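Local coordinates for protein Ent-copalyl diphosphate synthase (Streptomyces platensis, PDB 5BP8) that belongs to the class II terpene cyclase enzymes, predominantly helical and related in sequence to the squalene-hopene cyclase family, at residues Y32-L37 against G52-E57; P74-V79 against G110-G115; E80-E85 against D99-A104. All coordinates share one frame; numbering follows the deposited sequence.

Contact 1. Residues Y32-L37 against G52-E57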
ATOM      1  N   TYR A  32       4.504  -6.003  -9.692  1.00 14.11           N
ATOM      2  CA  TYR A  32       3.502  -5.446 -10.638  1.00 14.99           C
ATOM      3  C   TYR A  32       4.044  -4.321 -11.532  1.00 15.01           C
ATOM      4  O   TYR A  32       3.995  -4.430 -12.767  1.00 14.98           O
ATOM      5  CB  TYR A  32       2.209  -4.967  -9.926  1.00 14.79           C
ATOM      6  CG  TYR A  32       1.272  -4.343 -10.922  1.00 14.54           C
ATOM      7  CD1 TYR A  32       0.395  -5.124 -11.663  1.00 14.54           C
ATOM      8  CD2 TYR A  32       1.314  -2.984 -11.200  1.00 15.08           C
ATOM      9  CE1 TYR A  32      -0.416  -4.577 -12.620  1.00 14.60           C
ATOM     10  CE2 TYR A  32       0.496  -2.421 -12.180  1.00 14.77           C
ATOM     11  CZ  TYR A  32      -0.372  -3.231 -12.893  1.00 14.99           C
ATOM     12  OH  TYR A  32      -1.219  -2.710 -13.870  1.00 14.82           O
ATOM     13  N   ASP A  33       4.579  -3.238 -10.935  1.00 15.44           N
ATOM     14  CA  ASP A  33       5.005  -2.109 -11.758  1.00 16.25           C
ATOM     15  C   ASP A  33       6.321  -2.422 -12.458  1.00 15.47           C
ATOM     16  O   ASP A  33       6.601  -1.883 -13.520  1.00 16.40           O
ATOM     17  CB  ASP A  33       5.168  -0.782 -10.985  1.00 17.20           C
ATOM     18  CG  ASP A  33       3.942   0.127 -11.086  1.00 18.29           C
ATOM     19  OD1 ASP A  33       2.807  -0.346 -10.875  1.00 21.09           O
ATOM     20  OD2 ASP A  33       4.104   1.338 -11.310  1.00 18.76           O
ATOM     21  N   THR A  34       7.159  -3.243 -11.856  1.00 14.84           N
ATOM     22  CA  THR A  34       8.397  -3.610 -12.510  1.00 15.55           C
ATOM     23  C   THR A  34       8.083  -4.268 -13.859  1.00 15.60           C
ATOM     24  O   THR A  34       8.708  -3.933 -14.912  1.00 16.29           O
ATOM     25  CB  THR A  34       9.230  -4.545 -11.590  1.00 15.78           C
ATOM     26  OG1 THR A  34       9.575  -3.854 -10.384  1.00 15.98           O
ATOM     27  CG2 THR A  34      10.475  -4.984 -12.279  1.00 15.83           C
ATOM     28  N   ALA A  35       7.116  -5.188 -13.845  1.00 15.54           N
ATOM     29  CA  ALA A  35       6.641  -5.813 -15.071  1.00 15.77           C
ATOM     30  C   ALA A  35       5.966  -4.799 -16.024  1.00 15.98           C
ATOM     31  O   ALA A  35       6.202  -4.829 -17.250  1.00 15.20           O
ATOM     32  CB  ALA A  35       5.700  -6.958 -14.754  1.00 15.87           C
ATOM     33  N   ARG A  36       5.144  -3.900 -15.478  1.00 14.93           N
ATOM     34  CA  ARG A  36       4.540  -2.871 -16.315  1.00 15.67           C
ATOM     35  C   ARG A  36       5.619  -2.061 -17.071  1.00 15.81           C
ATOM     36  O   ARG A  36       5.423  -1.755 -18.261  1.00 15.35           O
ATOM     37  CB  ARG A  36       3.608  -1.939 -15.545  1.00 15.80           C
ATOM     38  CG  ARG A  36       2.287  -2.558 -15.056  1.00 16.01           C
ATOM     39  CD  ARG A  36       1.391  -3.131 -16.162  1.00 16.69           C
ATOM     40  NE  ARG A  36       1.873  -4.451 -16.545  1.00 16.45           N
ATOM     41  CZ  ARG A  36       1.957  -4.911 -17.786  1.00 17.15           C
ATOM     42  NH1 ARG A  36       2.525  -6.105 -17.991  1.00 16.66           N
ATOM     43  NH2 ARG A  36       1.456  -4.230 -18.814  1.00 17.39           N
ATOM     44  N   LEU A  37       6.730  -1.711 -16.408  1.00 15.58           N
ATOM     45  CA  LEU A  37       7.771  -0.964 -17.097  1.00 15.68           C
ATOM     46  C   LEU A  37       8.458  -1.758 -18.172  1.00 16.48           C
ATOM     47  O   LEU A  37       8.845  -1.195 -19.220  1.00 17.39           O
ATOM     48  CB  LEU A  37       8.772  -0.353 -16.107  1.00 16.52           C
ATOM     49  CG  LEU A  37       8.215   0.734 -15.175  1.00 17.00           C
ATOM     50  CD1 LEU A  37       9.349   1.392 -14.405  1.00 18.10           C
ATOM     51  CD2 LEU A  37       7.405   1.766 -15.931  1.00 18.55           C
ATOM     52  N   GLY A  52      15.603  -9.308 -15.033  1.00 17.04           N
ATOM     53  CA  GLY A  52      16.282 -10.131 -14.049  1.00 17.88           C
ATOM     54  C   GLY A  52      15.474 -10.283 -12.782  1.00 16.87           C
ATOM     55  O   GLY A  52      15.365 -11.379 -12.231  1.00 16.57           O
ATOM     56  N   TYR A  53      14.888  -9.184 -12.336  1.00 16.55           N
ATOM     57  CA  TYR A  53      14.063  -9.186 -11.128  1.00 16.92           C
ATOM     58  C   TYR A  53      12.875 -10.089 -11.286  1.00 16.72           C
ATOM     59  O   TYR A  53      12.508 -10.830 -10.328  1.00 18.09           O
ATOM     60  CB  TYR A  53      13.670  -7.752 -10.809  1.00 17.65           C
ATOM     61  CG  TYR A  53      12.753  -7.562  -9.634  1.00 17.73           C
ATOM     62  CD1 TYR A  53      13.258  -7.367  -8.344  1.00 18.34           C
ATOM     63  CD2 TYR A  53      11.400  -7.535  -9.811  1.00 18.21           C
ATOM     64  CE1 TYR A  53      12.406  -7.164  -7.252  1.00 18.25           C
ATOM     65  CE2 TYR A  53      10.550  -7.306  -8.714  1.00 19.18           C
ATOM     66  CZ  TYR A  53      11.073  -7.133  -7.452  1.00 18.96           C
ATOM     67  OH  TYR A  53      10.229  -6.940  -6.371  1.00 19.87           O
ATOM     68  N   LEU A  54      12.205  -9.994 -12.436  1.00 16.71           N
ATOM     69  CA  LEU A  54      11.079 -10.870 -12.717  1.00 17.72           C
ATOM     70  C   LEU A  54      11.512 -12.339 -12.669  1.00 18.43           C
ATOM     71  O   LEU A  54      10.844 -13.150 -12.057  1.00 17.72           O
ATOM     72  CB  LEU A  54      10.426 -10.561 -14.060  1.00 18.19           C
ATOM     73  CG  LEU A  54       9.771  -9.173 -14.174  1.00 18.45           C
ATOM     74  CD1 LEU A  54       9.159  -8.983 -15.549  1.00 19.04           C
ATOM     75  CD2 LEU A  54       8.720  -8.946 -13.088  1.00 18.17           C
ATOM     76  N   ALA A  55      12.622 -12.676 -13.315  1.00 18.35           N
ATOM     77  CA  ALA A  55      13.115 -14.057 -13.270  1.00 20.06           C
ATOM     78  C   ALA A  55      13.429 -14.527 -11.841  1.00 19.97           C
ATOM     79  O   ALA A  55      13.094 -15.665 -11.454  1.00 21.15           O
ATOM     80  CB  ALA A  55      14.354 -14.197 -14.149  1.00 20.07           C
ATOM     81  N   LYS A  56      14.112 -13.685 -11.067  1.00 19.89           N
ATOM     82  CA  LYS A  56      14.483 -14.004  -9.665  1.00 20.75           C
ATOM     83  C   LYS A  56      13.266 -14.157  -8.773  1.00 19.59           C
ATOM     84  O   LYS A  56      13.232 -15.029  -7.909  1.00 18.66           O
ATOM     85  CB  LYS A  56      15.382 -12.907  -9.067  1.00 22.55           C
ATOM     86  CG  LYS A  56      15.662 -13.045  -7.569  1.00 25.08           C
ATOM     87  CD  LYS A  56      16.485 -11.886  -7.017  1.00 26.51           C
ATOM     88  CE  LYS A  56      16.635 -12.020  -5.509  1.00 28.74           C
ATOM     89  NZ  LYS A  56      17.107 -10.769  -4.843  1.00 29.03           N
ATOM     90  N   GLU A  57      12.264 -13.317  -8.970  1.00 17.94           N
ATOM     91  CA  GLU A  57      11.145 -13.257  -8.000  1.00 18.43           C
ATOM     92  C   GLU A  57      10.054 -14.298  -8.222  1.00 17.36           C
ATOM     93  O   GLU A  57       9.170 -14.471  -7.357  1.00 16.84           O
ATOM     94  CB  GLU A  57      10.550 -11.857  -7.977  1.00 19.63           C
ATOM     95  CG  GLU A  57      11.522 -10.832  -7.442  1.00 20.90           C
ATOM     96  CD  GLU A  57      11.727 -10.918  -5.947  1.00 24.15           C
ATOM     97  OE1 GLU A  57      10.760 -11.272  -5.235  1.00 26.20           O
ATOM     98  OE2 GLU A  57      12.833 -10.595  -5.496  1.00 25.95           O
TER

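Contact 2. Residues P74-V79 against G110-G115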
ATOM      1  N   PRO A  74      -0.043  -9.767  -9.870  1.00 15.24           N
ATOM      2  CA  PRO A  74       1.341  -9.702 -10.315  1.00 15.43           C
ATOM      3  C   PRO A  74       1.745 -10.771 -11.351  1.00 15.09           C
ATOM      4  O   PRO A  74       2.618 -10.492 -12.203  1.00 14.25           O
ATOM      5  CB  PRO A  74       2.135  -9.856  -9.015  1.00 15.72           C
ATOM      6  CG  PRO A  74       1.205 -10.504  -8.069  1.00 15.81           C
ATOM      7  CD  PRO A  74      -0.151 -10.002  -8.438  1.00 15.74           C
ATOM      8  N   THR A  75       1.119 -11.941 -11.315  1.00 14.82           N
ATOM      9  CA  THR A  75       1.410 -12.990 -12.310  1.00 14.98           C
ATOM     10  C   THR A  75       0.910 -12.542 -13.673  1.00 14.94           C
ATOM     11  O   THR A  75       1.628 -12.640 -14.712  1.00 14.68           O
ATOM     12  CB  THR A  75       0.837 -14.362 -11.895  1.00 15.21           C
ATOM     13  OG1 THR A  75       1.371 -14.743 -10.628  1.00 14.56           O
ATOM     14  CG2 THR A  75       1.200 -15.426 -12.941  1.00 16.00           C
ATOM     15  N   LEU A  76      -0.295 -11.994 -13.698  1.00 15.31           N
ATOM     16  CA  LEU A  76      -0.797 -11.374 -14.940  1.00 15.70           C
ATOM     17  C   LEU A  76       0.177 -10.330 -15.497  1.00 14.80           C
ATOM     18  O   LEU A  76       0.491 -10.353 -16.693  1.00 13.76           O
ATOM     19  CB  LEU A  76      -2.182 -10.759 -14.753  1.00 16.04           C
ATOM     20  CG  LEU A  76      -3.354 -11.754 -14.613  1.00 16.92           C
ATOM     21  CD1 LEU A  76      -4.560 -10.960 -14.145  1.00 17.20           C
ATOM     22  CD2 LEU A  76      -3.602 -12.506 -15.915  1.00 17.49           C
ATOM     23  N   SER A  77       0.664  -9.428 -14.626  1.00 14.72           N
ATOM     24  CA  SER A  77       1.567  -8.380 -15.073  1.00 15.19           C
ATOM     25  C   SER A  77       2.882  -8.950 -15.616  1.00 14.25           C
ATOM     26  O   SER A  77       3.350  -8.542 -16.665  1.00 15.39           O
ATOM     27  CB  SER A  77       1.863  -7.408 -13.938  1.00 15.17           C
ATOM     28  OG  SER A  77       2.526  -6.259 -14.436  1.00 15.02           O
ATOM     29  N   ALA A  78       3.461  -9.901 -14.886  1.00 15.07           N
ATOM     30  CA  ALA A  78       4.723 -10.527 -15.297  1.00 15.04           C
ATOM     31  C   ALA A  78       4.602 -11.307 -16.599  1.00 15.21           C
ATOM     32  O   ALA A  78       5.446 -11.154 -17.531  1.00 15.92           O
ATOM     33  CB  ALA A  78       5.240 -11.431 -14.187  1.00 14.96           C
ATOM     34  N   VAL A  79       3.559 -12.123 -16.695  1.00 15.04           N
ATOM     35  CA  VAL A  79       3.338 -12.907 -17.905  1.00 16.74           C
ATOM     36  C   VAL A  79       3.126 -12.009 -19.131  1.00 17.21           C
ATOM     37  O   VAL A  79       3.757 -12.215 -20.212  1.00 18.05           O
ATOM     38  CB  VAL A  79       2.187 -13.917 -17.714  1.00 16.76           C
ATOM     39  CG1 VAL A  79       1.744 -14.528 -19.039  1.00 17.61           C
ATOM     40  CG2 VAL A  79       2.585 -14.986 -16.708  1.00 16.76           C
ATOM     41  N   GLY A 110       1.087 -21.441 -16.934  1.00 16.11           N
ATOM     42  CA  GLY A 110       0.638 -22.604 -16.203  1.00 16.43           C
ATOM     43  C   GLY A 110       0.012 -22.244 -14.874  1.00 16.22           C
ATOM     44  O   GLY A 110      -1.065 -22.758 -14.541  1.00 16.54           O
ATOM     45  N   ALA A 111       0.670 -21.391 -14.088  1.00 16.22           N
ATOM     46  CA  ALA A 111       0.114 -20.958 -12.815  1.00 16.34           C
ATOM     47  C   ALA A 111      -1.231 -20.234 -12.953  1.00 16.89           C
ATOM     48  O   ALA A 111      -2.115 -20.409 -12.110  1.00 17.07           O
ATOM     49  CB  ALA A 111       1.118 -20.095 -12.033  1.00 16.31           C
ATOM     50  N   LEU A 112      -1.368 -19.397 -13.974  1.00 16.60           N
ATOM     51  CA  LEU A 112      -2.642 -18.729 -14.259  1.00 17.40           C
ATOM     52  C   LEU A 112      -3.755 -19.747 -14.576  1.00 18.41           C
ATOM     53  O   LEU A 112      -4.851 -19.731 -13.981  1.00 17.38           O
ATOM     54  CB  LEU A 112      -2.494 -17.741 -15.410  1.00 17.42           C
ATOM     55  CG  LEU A 112      -1.668 -16.486 -15.096  1.00 17.28           C
ATOM     56  CD1 LEU A 112      -1.330 -15.733 -16.376  1.00 17.51           C
ATOM     57  CD2 LEU A 112      -2.427 -15.595 -14.135  1.00 17.84           C
ATOM     58  N   ARG A 113      -3.460 -20.641 -15.496  1.00 18.36           N
ATOM     59  CA  ARG A 113      -4.424 -21.645 -15.946  1.00 20.35           C
ATOM     60  C   ARG A 113      -4.759 -22.670 -14.883  1.00 20.15           C
ATOM     61  O   ARG A 113      -5.913 -23.102 -14.814  1.00 21.69           O
ATOM     62  CB  ARG A 113      -3.867 -22.347 -17.189  1.00 22.45           C
ATOM     63  CG  ARG A 113      -4.846 -23.247 -17.952  1.00 25.42           C
ATOM     64  CD  ARG A 113      -4.449 -23.249 -19.436  1.00 28.95           C
ATOM     65  NE  ARG A 113      -5.133 -24.271 -20.250  1.00 32.69           N
ATOM     66  CZ  ARG A 113      -4.719 -25.537 -20.394  1.00 34.00           C
ATOM     67  NH1 ARG A 113      -3.635 -25.978 -19.763  1.00 34.88           N
ATOM     68  NH2 ARG A 113      -5.401 -26.369 -21.171  1.00 34.84           N
ATOM     69  N   ASP A 114      -3.778 -23.052 -14.061  1.00 18.74           N
ATOM     70  CA  ASP A 114      -3.926 -24.155 -13.130  1.00 20.51           C
ATOM     71  C   ASP A 114      -4.531 -23.753 -11.784  1.00 20.99           C
ATOM     72  O   ASP A 114      -4.833 -24.612 -10.984  1.00 22.38           O
ATOM     73  CB  ASP A 114      -2.601 -24.874 -12.879  1.00 21.55           C
ATOM     74  CG  ASP A 114      -2.068 -25.602 -14.125  1.00 22.42           C
ATOM     75  OD1 ASP A 114      -2.815 -25.758 -15.128  1.00 24.00           O
ATOM     76  OD2 ASP A 114      -0.876 -26.004 -14.087  1.00 25.15           O
ATOM     77  N   GLY A 115      -4.663 -22.465 -11.497  1.00 20.23           N
ATOM     78  CA  GLY A 115      -5.265 -22.095 -10.223  1.00 19.86           C
ATOM     79  C   GLY A 115      -5.573 -20.629 -10.016  1.00 18.70           C
ATOM     80  O   GLY A 115      -6.564 -20.286  -9.369  1.00 18.93           O
TER

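Contact 3. Residues E80-E85 against D99-A104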
ATOM      1  N   GLU A  80       2.288 -10.984 -18.973  1.00 17.25           N
ATOM      2  CA  GLU A  80       2.068 -10.061 -20.078  1.00 17.53           C
ATOM      3  C   GLU A  80       3.383  -9.388 -20.501  1.00 17.03           C
ATOM      4  O   GLU A  80       3.673  -9.285 -21.724  1.00 17.01           O
ATOM      5  CB  GLU A  80       1.007  -9.017 -19.727  1.00 17.92           C
ATOM      6  CG  GLU A  80       0.452  -8.279 -20.948  1.00 19.32           C
ATOM      7  CD  GLU A  80       1.349  -7.180 -21.469  1.00 19.60           C
ATOM      8  OE1 GLU A  80       2.138  -6.583 -20.679  1.00 19.86           O
ATOM      9  OE2 GLU A  80       1.278  -6.905 -22.698  1.00 21.46           O
ATOM     10  N   ALA A  81       4.185  -8.955 -19.522  1.00 16.25           N
ATOM     11  CA  ALA A  81       5.458  -8.294 -19.808  1.00 16.79           C
ATOM     12  C   ALA A  81       6.405  -9.234 -20.535  1.00 17.85           C
ATOM     13  O   ALA A  81       7.081  -8.829 -21.519  1.00 17.06           O
ATOM     14  CB  ALA A  81       6.095  -7.780 -18.550  1.00 16.47           C
ATOM     15  N   LEU A  82       6.472 -10.483 -20.086  1.00 17.46           N
ATOM     16  CA  LEU A  82       7.364 -11.445 -20.734  1.00 19.08           C
ATOM     17  C   LEU A  82       6.940 -11.756 -22.160  1.00 19.08           C
ATOM     18  O   LEU A  82       7.803 -11.830 -23.057  1.00 19.31           O
ATOM     19  CB  LEU A  82       7.524 -12.734 -19.911  1.00 19.16           C
ATOM     20  CG  LEU A  82       8.261 -12.546 -18.565  1.00 20.95           C
ATOM     21  CD1 LEU A  82       8.061 -13.759 -17.659  1.00 21.01           C
ATOM     22  CD2 LEU A  82       9.752 -12.262 -18.763  1.00 22.01           C
ATOM     23  N   LEU A  83       5.637 -11.894 -22.400  1.00 18.73           N
ATOM     24  CA  LEU A  83       5.149 -12.127 -23.766  1.00 20.15           C
ATOM     25  C   LEU A  83       5.478 -10.918 -24.656  1.00 21.12           C
ATOM     26  O   LEU A  83       5.935 -11.062 -25.804  1.00 21.48           O
ATOM     27  CB  LEU A  83       3.657 -12.427 -23.786  1.00 20.68           C
ATOM     28  CG  LEU A  83       3.210 -13.802 -23.240  1.00 21.12           C
ATOM     29  CD1 LEU A  83       1.724 -13.817 -22.926  1.00 20.73           C
ATOM     30  CD2 LEU A  83       3.572 -14.905 -24.243  1.00 22.56           C
ATOM     31  N   THR A  84       5.238  -9.719 -24.133  1.00 20.66           N
ATOM     32  CA  THR A  84       5.567  -8.503 -24.859  1.00 21.41           C
ATOM     33  C   THR A  84       7.065  -8.430 -25.183  1.00 21.81           C
ATOM     34  O   THR A  84       7.429  -8.150 -26.340  1.00 21.18           O
ATOM     35  CB  THR A  84       5.080  -7.251 -24.102  1.00 21.65           C
ATOM     36  OG1 THR A  84       3.650  -7.271 -24.073  1.00 22.80           O
ATOM     37  CG2 THR A  84       5.559  -5.969 -24.762  1.00 22.17           C
ATOM     38  N   GLU A  85       7.924  -8.701 -24.202  1.00 21.49           N
ATOM     39  CA  GLU A  85       9.376  -8.693 -24.425  1.00 21.65           C
ATOM     40  C   GLU A  85       9.818  -9.717 -25.460  1.00 23.24           C
ATOM     41  O   GLU A  85      10.630  -9.393 -26.359  1.00 22.50           O
ATOM     42  CB  GLU A  85      10.126  -8.940 -23.129  1.00 22.53           C
ATOM     43  CG  GLU A  85      11.644  -9.051 -23.234  1.00 23.92           C
ATOM     44  CD  GLU A  85      12.335  -7.779 -23.700  1.00 26.31           C
ATOM     45  OE1 GLU A  85      11.781  -6.687 -23.511  1.00 27.07           O
ATOM     46  OE2 GLU A  85      13.449  -7.869 -24.250  1.00 28.61           O
ATOM     47  N   ASP A  99      15.084 -18.310 -24.459  1.00 28.28           N
ATOM     48  CA  ASP A  99      14.715 -19.540 -23.737  1.00 29.32           C
ATOM     49  C   ASP A  99      14.523 -19.338 -22.226  1.00 26.90           C
ATOM     50  O   ASP A  99      13.563 -19.870 -21.663  1.00 24.73           O
ATOM     51  CB  ASP A  99      15.734 -20.659 -23.975  1.00 32.90           C
ATOM     52  CG  ASP A  99      15.707 -21.197 -25.405  1.00 37.74           C
ATOM     53  OD1 ASP A  99      14.752 -20.948 -26.170  1.00 43.37           O
ATOM     54  OD2 ASP A  99      16.678 -21.876 -25.778  1.00 44.38           O
ATOM     55  N   ASP A 100      15.406 -18.575 -21.571  1.00 25.89           N
ATOM     56  CA  ASP A 100      15.218 -18.257 -20.149  1.00 25.82           C
ATOM     57  C   ASP A 100      13.881 -17.522 -19.906  1.00 24.62           C
ATOM     58  O   ASP A 100      13.112 -17.865 -18.988  1.00 22.55           O
ATOM     59  CB  ASP A 100      16.336 -17.360 -19.599  1.00 28.79           C
ATOM     60  CG  ASP A 100      17.710 -18.015 -19.627  1.00 32.04           C
ATOM     61  OD1 ASP A 100      18.677 -17.312 -20.002  1.00 32.64           O
ATOM     62  OD2 ASP A 100      17.831 -19.210 -19.274  1.00 31.83           O
ATOM     63  N   LEU A 101      13.610 -16.515 -20.723  1.00 23.40           N
ATOM     64  CA  LEU A 101      12.370 -15.759 -20.559  1.00 23.54           C
ATOM     65  C   LEU A 101      11.144 -16.594 -20.863  1.00 22.78           C
ATOM     66  O   LEU A 101      10.124 -16.497 -20.133  1.00 21.02           O
ATOM     67  CB  LEU A 101      12.342 -14.529 -21.438  1.00 24.98           C
ATOM     68  CG  LEU A 101      13.432 -13.489 -21.201  1.00 27.12           C
ATOM     69  CD1 LEU A 101      13.171 -12.311 -22.125  1.00 27.79           C
ATOM     70  CD2 LEU A 101      13.476 -13.055 -19.752  1.00 27.68           C
ATOM     71  N   ALA A 102      11.248 -17.412 -21.911  1.00 21.22           N
ATOM     72  CA  ALA A 102      10.163 -18.283 -22.320  1.00 21.80           C
ATOM     73  C   ALA A 102       9.789 -19.317 -21.244  1.00 22.25           C
ATOM     74  O   ALA A 102       8.595 -19.617 -21.074  1.00 21.78           O
ATOM     75  CB  ALA A 102      10.486 -18.959 -23.628  1.00 23.10           C
ATOM     76  N   ALA A 103      10.792 -19.827 -20.518  1.00 21.14           N
ATOM     77  CA  ALA A 103      10.568 -20.798 -19.487  1.00 22.23           C
ATOM     78  C   ALA A 103       9.753 -20.159 -18.370  1.00 21.50           C
ATOM     79  O   ALA A 103       8.760 -20.737 -17.898  1.00 20.96           O
ATOM     80  CB  ALA A 103      11.890 -21.307 -18.926  1.00 23.44           C
ATOM     81  N   ALA A 104      10.200 -18.979 -17.933  1.00 20.20           N
ATOM     82  CA  ALA A 104       9.472 -18.222 -16.917  1.00 19.36           C
ATOM     83  C   ALA A 104       8.053 -17.923 -17.369  1.00 18.63           C
ATOM     84  O   ALA A 104       7.087 -18.080 -16.608  1.00 17.63           O
ATOM     85  CB  ALA A 104      10.201 -16.932 -16.577  1.00 19.35           C
TER

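Contact 1. Residues Y32-L37 against G52-E57
A helical hairpin formed by helices 31-40 and 47-57 is closed here by Thr34 and Ala35 on one arm and Tyr53 and Leu54 on the other. The two short segments run roughly antiparallel, at 138° between their N-to-C directions, and their axes come within 10.1 Å. Their closest backbone approach is between the CA atoms of Ala35 and Leu54, 7.1 Å apart. Thr34 makes the tightest touch: its methyl CG2 lies 3.7 Å from Tyr53 CD2, and the two side chains cross at about a right angle. CG of Tyr53 stands anti to the backbone N (chi1 177°), which carries the ring out across the gap to Thr34. One face of that ring is already taken within its own helix, since Glu57 CG sits over the ring centre, 3.6 Å above the plane. Hairpins of this kind, laid side by side, are the building unit of the alpha-alpha barrels of terpene cyclases, and this one lies in the helical lobe that probably corresponds to the gamma domain of class II enzymes. Next to the Thr34-Tyr53 touch, Leu54 spreads its two methyls against the small Ala35: CD2 is 4.0 Å from Ala35 CB, and CD1 touches both CB and CA of the same alanine. No hydrogen bond passes between the two segments; the join is wholly van der Waals packing and buries 159 Å² in all. OG1 of Thr34 bonds to Ser30 O, just before helix 31-40, and accepts the backbone N-H of Val253 from a loop distant in sequence. Ala35 also rests on Ser77 and Ala81 of helix 72-86, while Leu54 O accepts a bond from Trp64 NE1.

Contact 2. Residues P74-V79 against G110-G115
Leu112 carries this contact, its isobutyl group set among Thr75, Leu76 and Val79 where helix 72-86 packs against helix 98-116. It is an antiparallel helix pair in the helical lobe that probably corresponds to the gamma domain of class II terpene cyclases, with 142° between the N-to-C directions of the short segments and 10.3 Å between their axes. Of the 193 Å² buried, nearly half belongs to Leu112. Its CG is placed anti to the carbonyl carbon (chi1 -70°); from there CD2 serves Thr75, CD1 serves Val79, and both methyls touch Leu76 CD2. Thr75 comes first: its CG2 lies 3.7 Å from Leu112 CG and almost as close to CD2, with the two side chains sliding past each other in opposite directions. The CG2 methyl can serve as the apolar surface because it stands anti to the backbone N of Thr75, whereas OG1 lies beside that N and is bonded to Gly71 O and Trp64 N. Backbones are nearest at this same pair, with 7.3 Å between the CA atoms of Thr75 and Leu112. Leu76 flanks Leu112 from another direction. Although its CB does not point straight at helix 98-116, the chain swings round so that CD2 reaches Leu112 CD2 at 3.8 Å, the two side chains passing at a slant. Leu76 also packs on Ala131, Leu134 and Ile138 of helix 127-144, so Leu112 meets a residue shared by two helix interfaces. All four touching residues are buried, and no polar bond joins the segments. From Leu112 onward helix 98-116 widens into a pi-type turn. One turn along helix 72-86 from Thr75, Val79 meets Leu112 tip to tip, its CG2 4.0 Å from CD1 of the leucine.

Contact 3. Residues E80-E85 against D99-A104
Glu85 OE1 has two partners, a hydrogen bond with His47 NE2 and a salt bridge with Arg88 NH1, while the aliphatic part of the same side chain packs on Leu101. Its CG lies 3.8 Å from Leu101 CD1. With CG anti to the backbone N and the chain then bent at chi2 (64°), the carboxylate is carried beyond CG, farther from the leucine methyl, so that a single residue gives apolar cover to one helix and charge to its polar partners. Those partners would be expected to stabilise the negative charge of Glu85 in its buried setting. The rest of the interface is hydrocarbon. Leu82 forks over two residues of the other segment: CD2 meets Leu101 CD2 at 3.9 Å, the side chains crossing aslant, and CD1 rests on Ala104 CB at 4.0 Å. The backbones come nearest at the CA atoms of Leu82 and Leu101, 6.6 Å apart. No hydrogen bond spans the two segments, which are antiparallel at 148° with axes 9.6 Å apart. Leu82 also touches Trp64 and Cys105, and Ala104 O accepts a bond from Gln58 NE2. This is plain helix packing in the helical lobe: 80-85, late in helix 72-86, faces the start of helix 98-116, with Ala81 turned to helix 31-40 and Leu83 to Arg141 of helix 127-144.

From the N terminus, contact 1 comes first, closing a connection of 14 residues between its segments, 8 of them helical. The chain then enters helix 72-86, whose first half takes part in contact 2 and whose second half takes part in contact 3. Because helix 98-116 returns antiparallel, contact 3 closes first and is nested inside the loop of contact 2; contact 1 stands in series before both. Helix 72-86 is thus the common member, packing helix 98-116 along its length and joining helix 31-40 through the Arg36–Glu80 salt bridge and the bonds of Ser77 to Tyr32 and Arg36. Together they tie four successive helices of one lobe.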